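Local coordinates for protein putative DsbA oxidoreductase SCO1869 (Streptomyces coelicolor A3, PDB 3GL5) that is a probable DsbA-like oxidoreductase of the thioredoxin superfamily, presumably acting in thiol-disulfide exchange, though its exact function is not established, at residues 100-112 and 158-172. Sequence-based numbering, arbitrary orientation.
Sequences TFDLHRLLHLAKE and VLADPAAYADEVRAD
R105 of helix 101-111 reaches into the 161-165 linker between helix 152-160 and helix 166-178. The contact lies in the mainly helical region between strands 36-42 and 186-189, consistent with the helical insertion of DsbA-like thioredoxin folds. The linker holds a type I turn, D161 to A164. Helices 101-111 and 166-172 cross at 101°, with axes 8.8 Å apart. R105 CB lies near Y165 CB. CG packs on V169 CG2. CD touches A164 O and P162 O. The chain bends at chi3 (-60°), which turns the guanidinium toward the end of helix 152-160. R105 NH1 donates to A164 O of the turn (2.6 Å), in the carbonyl plane and on a lone pair, and to V158 O at the helix end (2.8 Å), from above the V158 carbonyl plane. NH2 adds a weak bond to V158 O. P162 O sits over one guanidinium face. NE and NH2 both grip D102 OD1, a side-on salt bridge within the helix. A methionine here would probably cost A164 O and V158 O their guanidinium donor and leave D102 without its countercharge. V169 sits as a knob among F101, H104, R105 and H108. R170 lays its guanidinium over one F101 face, the planes 17° apart; E44 and E173 pair with its NH1. H108 NE2 bonds to S42 OG and, weakly, to D172 OD2; R41 NH1 makes a salt bridge to D172 OD1. The Y165 ring lies flat against the backbone of H108 and L109, and its OH donates to E112 OE1 (2.8 Å) from above the carboxylate plane.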
ATOM      1  N   THR A 100     -17.328  -1.917  15.279  1.00 27.97           N
ATOM      2  CA  THR A 100     -16.391  -2.654  14.364  1.00 27.25           C
ATOM      3  C   THR A 100     -14.915  -2.269  14.568  1.00 27.13           C
ATOM      4  O   THR A 100     -14.046  -2.637  13.784  1.00 26.21           O
ATOM      5  CB  THR A 100     -16.736  -2.419  12.885  1.00 27.16           C
ATOM      6  OG1 THR A 100     -16.764  -0.999  12.625  1.00 26.38           O
ATOM      7  CG2 THR A 100     -18.087  -3.023  12.566  1.00 26.89           C
ATOM      8  N   PHE A 101     -14.643  -1.519  15.624  1.00 26.46           N
ATOM      9  CA  PHE A 101     -13.344  -0.958  15.808  1.00 28.17           C
ATOM     10  C   PHE A 101     -12.263  -2.038  15.783  1.00 28.15           C
ATOM     11  O   PHE A 101     -11.277  -1.918  15.058  1.00 27.83           O
ATOM     12  CB  PHE A 101     -13.253  -0.138  17.112  1.00 26.82           C
ATOM     13  CG  PHE A 101     -11.886   0.476  17.328  1.00 29.04           C
ATOM     14  CD1 PHE A 101     -11.349   1.374  16.396  1.00 25.80           C
ATOM     15  CD2 PHE A 101     -11.123   0.152  18.446  1.00 27.60           C
ATOM     16  CE1 PHE A 101     -10.079   1.936  16.587  1.00 24.91           C
ATOM     17  CE2 PHE A 101      -9.842   0.761  18.648  1.00 27.33           C
ATOM     18  CZ  PHE A 101      -9.335   1.629  17.706  1.00 24.54           C
ATOM     19  N   ASP A 102     -12.456  -3.064  16.605  1.00 29.02           N
ATOM     20  CA  ASP A 102     -11.537  -4.196  16.713  1.00 30.00           C
ATOM     21  C   ASP A 102     -11.447  -5.029  15.430  1.00 30.21           C
ATOM     22  O   ASP A 102     -10.354  -5.523  15.060  1.00 29.52           O
ATOM     23  CB  ASP A 102     -11.923  -5.064  17.914  1.00 30.89           C
ATOM     24  CG  ASP A 102     -11.603  -4.366  19.238  1.00 34.26           C
ATOM     25  OD1 ASP A 102     -10.675  -3.530  19.225  1.00 36.06           O
ATOM     26  OD2 ASP A 102     -12.270  -4.611  20.270  1.00 39.09           O
ATOM     27  N   LEU A 103     -12.576  -5.162  14.737  1.00 29.07           N
ATOM     28  CA  LEU A 103     -12.546  -5.815  13.444  1.00 29.51           C
ATOM     29  C   LEU A 103     -11.600  -5.056  12.519  1.00 28.59           C
ATOM     30  O   LEU A 103     -10.785  -5.643  11.828  1.00 29.55           O
ATOM     31  CB  LEU A 103     -13.965  -5.870  12.856  1.00 30.70           C
ATOM     32  CG  LEU A 103     -14.895  -6.998  13.320  1.00 31.49           C
ATOM     33  CD1 LEU A 103     -15.283  -6.829  14.779  1.00 33.92           C
ATOM     34  CD2 LEU A 103     -16.133  -6.987  12.476  1.00 36.45           C
ATOM     35  N   HIS A 104     -11.700  -3.735  12.513  1.00 27.75           N
ATOM     36  CA  HIS A 104     -10.850  -2.946  11.662  1.00 26.95           C
ATOM     37  C   HIS A 104      -9.369  -3.043  12.027  1.00 26.24           C
ATOM     38  O   HIS A 104      -8.526  -3.073  11.129  1.00 26.84           O
ATOM     39  CB  HIS A 104     -11.331  -1.491  11.586  1.00 26.95           C
ATOM     40  CG  HIS A 104     -12.562  -1.320  10.743  1.00 28.24           C
ATOM     41  ND1 HIS A 104     -12.537  -1.420   9.368  1.00 26.35           N
ATOM     42  CD2 HIS A 104     -13.860  -1.086  11.082  1.00 27.15           C
ATOM     43  CE1 HIS A 104     -13.756  -1.224   8.887  1.00 30.09           C
ATOM     44  NE2 HIS A 104     -14.573  -1.005   9.903  1.00 29.25           N
ATOM     45  N   ARG A 105      -9.063  -3.081  13.318  1.00 25.36           N
ATOM     46  CA  ARG A 105      -7.672  -3.277  13.773  1.00 25.68           C
ATOM     47  C   ARG A 105      -7.122  -4.603  13.258  1.00 25.14           C
ATOM     48  O   ARG A 105      -5.990  -4.656  12.729  1.00 23.13           O
ATOM     49  CB  ARG A 105      -7.564  -3.193  15.300  1.00 25.80           C
ATOM     50  CG  ARG A 105      -7.959  -1.800  15.823  1.00 25.26           C
ATOM     51  CD  ARG A 105      -7.513  -1.558  17.251  1.00 27.82           C
ATOM     52  NE  ARG A 105      -8.100  -2.520  18.207  1.00 28.51           N
ATOM     53  CZ  ARG A 105      -7.428  -3.509  18.810  1.00 26.56           C
ATOM     54  NH1 ARG A 105      -6.131  -3.728  18.573  1.00 27.23           N
ATOM     55  NH2 ARG A 105      -8.051  -4.283  19.667  1.00 24.00           N
ATOM     56  N   LEU A 106      -7.954  -5.642  13.336  1.00 24.73           N
ATOM     57  CA  LEU A 106      -7.593  -6.957  12.797  1.00 25.47           C
ATOM     58  C   LEU A 106      -7.490  -6.971  11.287  1.00 26.13           C
ATOM     59  O   LEU A 106      -6.675  -7.726  10.752  1.00 27.22           O
ATOM     60  CB  LEU A 106      -8.552  -8.054  13.256  1.00 26.12           C
ATOM     61  CG  LEU A 106      -8.444  -8.522  14.708  1.00 25.14           C
ATOM     62  CD1 LEU A 106      -9.553  -9.567  14.880  1.00 27.20           C
ATOM     63  CD2 LEU A 106      -7.062  -9.119  15.076  1.00 25.49           C
ATOM     64  N   LEU A 107      -8.296  -6.147  10.586  1.00 25.92           N
ATOM     65  CA  LEU A 107      -8.124  -6.024   9.141  1.00 25.60           C
ATOM     66  C   LEU A 107      -6.732  -5.460   8.798  1.00 25.96           C
ATOM     67  O   LEU A 107      -6.163  -5.805   7.768  1.00 25.53           O
ATOM     68  CB  LEU A 107      -9.232  -5.198   8.487  1.00 24.40           C
ATOM     69  CG  LEU A 107     -10.592  -5.924   8.433  1.00 24.69           C
ATOM     70  CD1 LEU A 107     -11.747  -4.934   8.185  1.00 25.19           C
ATOM     71  CD2 LEU A 107     -10.605  -7.003   7.322  1.00 23.48           C
ATOM     72  N   HIS A 108      -6.231  -4.566   9.639  1.00 25.33           N
ATOM     73  CA  HIS A 108      -4.898  -4.018   9.455  1.00 26.89           C
ATOM     74  C   HIS A 108      -3.805  -5.032   9.774  1.00 27.24           C
ATOM     75  O   HIS A 108      -2.854  -5.118   9.044  1.00 28.90           O
ATOM     76  CB  HIS A 108      -4.722  -2.687  10.209  1.00 25.61           C
ATOM     77  CG  HIS A 108      -5.307  -1.529   9.467  1.00 26.84           C
ATOM     78  ND1 HIS A 108      -4.556  -0.701   8.663  1.00 26.10           N
ATOM     79  CD2 HIS A 108      -6.593  -1.118   9.332  1.00 27.52           C
ATOM     80  CE1 HIS A 108      -5.344   0.201   8.100  1.00 26.90           C
ATOM     81  NE2 HIS A 108      -6.585  -0.030   8.494  1.00 28.15           N
ATOM     82  N   LEU A 109      -3.946  -5.818  10.823  1.00 28.32           N
ATOM     83  CA  LEU A 109      -3.125  -7.050  10.949  1.00 30.22           C
ATOM     84  C   LEU A 109      -3.074  -7.863   9.644  1.00 31.88           C
ATOM     85  O   LEU A 109      -1.989  -8.088   9.070  1.00 32.02           O
ATOM     86  CB  LEU A 109      -3.598  -7.925  12.113  1.00 29.40           C
ATOM     87  CG  LEU A 109      -2.937  -9.311  12.252  1.00 28.84           C
ATOM     88  CD1 LEU A 109      -1.383  -9.232  12.240  1.00 29.97           C
ATOM     89  CD2 LEU A 109      -3.411  -9.971  13.525  1.00 24.47           C
ATOM     90  N   ALA A 110      -4.247  -8.257   9.148  1.00 33.02           N
ATOM     91  CA  ALA A 110      -4.361  -8.889   7.822  1.00 33.87           C
ATOM     92  C   ALA A 110      -3.685  -8.123   6.670  1.00 34.83           C
ATOM     93  O   ALA A 110      -3.048  -8.730   5.820  1.00 35.02           O
ATOM     94  CB  ALA A 110      -5.861  -9.160   7.469  1.00 33.36           C
ATOM     95  N   LYS A 111      -3.834  -6.800   6.612  1.00 36.41           N
ATOM     96  CA  LYS A 111      -3.326  -6.043   5.449  1.00 37.76           C
ATOM     97  C   LYS A 111      -1.802  -6.188   5.426  1.00 38.86           C
ATOM     98  O   LYS A 111      -1.144  -6.245   4.345  1.00 39.29           O
ATOM     99  CB  LYS A 111      -3.742  -4.572   5.561  1.00 38.29           C
ATOM    100  CG  LYS A 111      -3.118  -3.622   4.524  1.00 38.64           C
ATOM    101  CD  LYS A 111      -3.113  -2.176   5.031  1.00 38.12           C
ATOM    102  CE  LYS A 111      -3.540  -1.229   3.914  1.00 39.52           C
ATOM    103  NZ  LYS A 111      -3.015   0.165   4.072  1.00 38.97           N
ATOM    104  N   GLU A 112      -1.277  -6.300   6.645  1.00 39.04           N
ATOM    105  CA  GLU A 112       0.129  -6.487   6.917  1.00 39.41           C
ATOM    106  C   GLU A 112       0.478  -7.965   7.163  1.00 39.50           C
ATOM    107  O   GLU A 112       1.493  -8.288   7.792  1.00 41.13           O
ATOM    108  CB  GLU A 112       0.531  -5.632   8.105  1.00 38.77           C
ATOM    109  CG  GLU A 112       1.908  -5.173   8.039  1.00 39.04           C
ATOM    110  CD  GLU A 112       2.510  -5.093   9.407  1.00 38.84           C
ATOM    111  OE1 GLU A 112       2.047  -4.231  10.175  1.00 33.87           O
ATOM    112  OE2 GLU A 112       3.434  -5.906   9.695  1.00 37.83           O
ATOM    113  N   VAL A 158      -3.319  -8.890  19.165  1.00 31.66           N
ATOM    114  CA  VAL A 158      -3.915  -7.651  18.614  1.00 32.28           C
ATOM    115  C   VAL A 158      -5.232  -7.290  19.354  1.00 32.67           C
ATOM    116  O   VAL A 158      -5.452  -6.152  19.745  1.00 33.00           O
ATOM    117  CB  VAL A 158      -4.075  -7.733  17.073  1.00 32.28           C
ATOM    118  CG1 VAL A 158      -4.920  -6.575  16.539  1.00 31.86           C
ATOM    119  CG2 VAL A 158      -2.707  -7.705  16.415  1.00 31.58           C
ATOM    120  N   LEU A 159      -6.060  -8.294  19.602  1.00 33.41           N
ATOM    121  CA  LEU A 159      -7.324  -8.095  20.280  1.00 34.08           C
ATOM    122  C   LEU A 159      -7.134  -7.725  21.732  1.00 34.82           C
ATOM    123  O   LEU A 159      -7.931  -6.949  22.272  1.00 36.42           O
ATOM    124  CB  LEU A 159      -8.188  -9.340  20.161  1.00 33.52           C
ATOM    125  CG  LEU A 159      -8.825  -9.455  18.786  1.00 35.02           C
ATOM    126  CD1 LEU A 159      -9.370 -10.862  18.540  1.00 33.93           C
ATOM    127  CD2 LEU A 159      -9.916  -8.405  18.626  1.00 33.40           C
ATOM    128  N   ALA A 160      -6.078  -8.258  22.355  1.00 34.09           N
ATOM    129  CA  ALA A 160      -5.736  -7.949  23.749  1.00 33.96           C
ATOM    130  C   ALA A 160      -5.119  -6.555  23.919  1.00 34.16           C
ATOM    131  O   ALA A 160      -5.175  -5.964  25.017  1.00 33.99           O
ATOM    132  CB  ALA A 160      -4.780  -9.038  24.340  1.00 32.36           C
ATOM    133  N   ASP A 161      -4.502  -6.039  22.856  1.00 34.37           N
ATOM    134  CA  ASP A 161      -3.843  -4.728  22.932  1.00 34.55           C
ATOM    135  C   ASP A 161      -4.597  -3.673  22.113  1.00 34.45           C
ATOM    136  O   ASP A 161      -4.370  -3.583  20.900  1.00 34.92           O
ATOM    137  CB  ASP A 161      -2.406  -4.829  22.432  1.00 34.47           C
ATOM    138  CG  ASP A 161      -1.671  -3.504  22.512  1.00 36.13           C
ATOM    139  OD1 ASP A 161      -2.220  -2.542  23.113  1.00 34.77           O
ATOM    140  OD2 ASP A 161      -0.529  -3.425  21.985  1.00 37.17           O
ATOM    141  N   PRO A 162      -5.483  -2.872  22.775  1.00 33.99           N
ATOM    142  CA  PRO A 162      -6.296  -1.828  22.098  1.00 33.44           C
ATOM    143  C   PRO A 162      -5.520  -0.881  21.175  1.00 32.59           C
ATOM    144  O   PRO A 162      -6.061  -0.465  20.155  1.00 32.64           O
ATOM    145  CB  PRO A 162      -6.929  -1.032  23.251  1.00 33.59           C
ATOM    146  CG  PRO A 162      -6.296  -1.596  24.568  1.00 34.17           C
ATOM    147  CD  PRO A 162      -5.783  -2.954  24.220  1.00 34.05           C
ATOM    148  N   ALA A 163      -4.277  -0.549  21.516  1.00 31.37           N
ATOM    149  CA  ALA A 163      -3.480   0.344  20.667  1.00 30.06           C
ATOM    150  C   ALA A 163      -2.963  -0.326  19.396  1.00 29.39           C
ATOM    151  O   ALA A 163      -2.581   0.371  18.468  1.00 28.72           O
ATOM    152  CB  ALA A 163      -2.305   0.954  21.463  1.00 30.58           C
ATOM    153  N   ALA A 164      -2.933  -1.665  19.376  1.00 28.27           N
ATOM    154  CA  ALA A 164      -2.489  -2.432  18.224  1.00 27.77           C
ATOM    155  C   ALA A 164      -3.313  -2.086  16.997  1.00 28.24           C
ATOM    156  O   ALA A 164      -4.487  -2.488  16.908  1.00 28.88           O
ATOM    157  CB  ALA A 164      -2.569  -3.933  18.506  1.00 26.89           C
ATOM    158  N   TYR A 165      -2.683  -1.358  16.063  1.00 27.80           N
ATOM    159  CA  TYR A 165      -3.242  -0.948  14.778  1.00 27.98           C
ATOM    160  C   TYR A 165      -4.279   0.176  14.857  1.00 29.07           C
ATOM    161  O   TYR A 165      -4.903   0.545  13.833  1.00 28.73           O
ATOM    162  CB  TYR A 165      -3.795  -2.152  13.979  1.00 27.69           C
ATOM    163  CG  TYR A 165      -2.691  -3.038  13.492  1.00 26.85           C
ATOM    164  CD1 TYR A 165      -1.828  -2.599  12.500  1.00 25.98           C
ATOM    165  CD2 TYR A 165      -2.475  -4.295  14.048  1.00 27.48           C
ATOM    166  CE1 TYR A 165      -0.777  -3.404  12.044  1.00 27.77           C
ATOM    167  CE2 TYR A 165      -1.425  -5.108  13.599  1.00 26.95           C
ATOM    168  CZ  TYR A 165      -0.589  -4.653  12.591  1.00 27.09           C
ATOM    169  OH  TYR A 165       0.479  -5.420  12.149  1.00 30.39           O
ATOM    170  N   ALA A 166      -4.453   0.725  16.057  1.00 29.27           N
ATOM    171  CA  ALA A 166      -5.402   1.820  16.249  1.00 29.77           C
ATOM    172  C   ALA A 166      -5.040   3.047  15.389  1.00 29.95           C
ATOM    173  O   ALA A 166      -5.920   3.704  14.821  1.00 29.84           O
ATOM    174  CB  ALA A 166      -5.494   2.191  17.742  1.00 28.71           C
ATOM    175  N   ASP A 167      -3.748   3.351  15.309  1.00 30.30           N
ATOM    176  CA  ASP A 167      -3.284   4.529  14.570  1.00 30.86           C
ATOM    177  C   ASP A 167      -3.645   4.389  13.096  1.00 30.27           C
ATOM    178  O   ASP A 167      -4.095   5.356  12.439  1.00 29.77           O
ATOM    179  CB  ASP A 167      -1.773   4.669  14.703  1.00 31.26           C
ATOM    180  CG  ASP A 167      -1.327   5.278  16.048  1.00 34.04           C
ATOM    181  OD1 ASP A 167      -2.163   5.744  16.875  1.00 34.24           O
ATOM    182  OD2 ASP A 167      -0.090   5.323  16.259  1.00 35.97           O
ATOM    183  N   GLU A 168      -3.459   3.169  12.611  1.00 29.04           N
ATOM    184  CA  GLU A 168      -3.708   2.819  11.237  1.00 29.73           C
ATOM    185  C   GLU A 168      -5.203   2.920  10.908  1.00 28.89           C
ATOM    186  O   GLU A 168      -5.581   3.429   9.863  1.00 29.40           O
ATOM    187  CB  GLU A 168      -3.211   1.389  10.963  1.00 30.34           C
ATOM    188  CG  GLU A 168      -1.691   1.263  10.859  1.00 32.65           C
ATOM    189  CD  GLU A 168      -1.003   1.264  12.216  1.00 36.91           C
ATOM    190  OE1 GLU A 168      -1.662   1.299  13.284  1.00 38.31           O
ATOM    191  OE2 GLU A 168       0.229   1.214  12.211  1.00 40.45           O
ATOM    192  N   VAL A 169      -6.055   2.433  11.797  1.00 28.32           N
ATOM    193  CA  VAL A 169      -7.489   2.607  11.601  1.00 26.90           C
ATOM    194  C   VAL A 169      -7.859   4.089  11.526  1.00 27.09           C
ATOM    195  O   VAL A 169      -8.540   4.516  10.585  1.00 28.74           O
ATOM    196  CB  VAL A 169      -8.291   1.888  12.692  1.00 27.47           C
ATOM    197  CG1 VAL A 169      -9.814   2.190  12.539  1.00 23.12           C
ATOM    198  CG2 VAL A 169      -8.000   0.390  12.585  1.00 26.16           C
ATOM    199  N   ARG A 170      -7.425   4.874  12.516  1.00 26.05           N
ATOM    200  CA  ARG A 170      -7.764   6.280  12.544  1.00 25.38           C
ATOM    201  C   ARG A 170      -7.217   6.988  11.304  1.00 25.02           C
ATOM    202  O   ARG A 170      -7.869   7.858  10.792  1.00 26.75           O
ATOM    203  CB  ARG A 170      -7.243   6.980  13.845  1.00 25.02           C
ATOM    204  CG  ARG A 170      -7.788   6.434  15.124  1.00 23.48           C
ATOM    205  CD  ARG A 170      -9.313   6.485  15.162  1.00 22.72           C
ATOM    206  NE  ARG A 170      -9.814   5.917  16.422  1.00 24.58           N
ATOM    207  CZ  ARG A 170     -10.938   5.235  16.544  1.00 25.07           C
ATOM    208  NH1 ARG A 170     -11.712   5.052  15.485  1.00 26.97           N
ATOM    209  NH2 ARG A 170     -11.296   4.739  17.724  1.00 25.29           N
ATOM    210  N   ALA A 171      -6.016   6.640  10.831  1.00 24.89           N
ATOM    211  CA  ALA A 171      -5.435   7.320   9.679  1.00 23.79           C
ATOM    212  C   ALA A 171      -6.280   7.076   8.416  1.00 24.43           C
ATOM    213  O   ALA A 171      -6.493   7.979   7.642  1.00 25.22           O
ATOM    214  CB  ALA A 171      -3.983   6.879   9.476  1.00 24.04           C
ATOM    215  N   ASP A 172      -6.820   5.871   8.238  1.00 25.05           N
ATOM    216  CA  ASP A 172      -7.724   5.592   7.123  1.00 23.87           C
ATOM    217  C   ASP A 172      -8.979   6.454   7.283  1.00 24.36           C
ATOM    218  O   ASP A 172      -9.485   7.054   6.327  1.00 24.42           O
ATOM    219  CB  ASP A 172      -8.131   4.119   7.162  1.00 24.18           C
ATOM    220  CG  ASP A 172      -7.149   3.194   6.432  1.00 23.98           C
ATOM    221  OD1 ASP A 172      -6.123   3.643   5.892  1.00 23.26           O
ATOM    222  OD2 ASP A 172      -7.429   1.995   6.387  1.00 25.25           O
TER
HETATM  223  O   HOH W   1      -6.080   0.741   4.478  1.00 29.66           O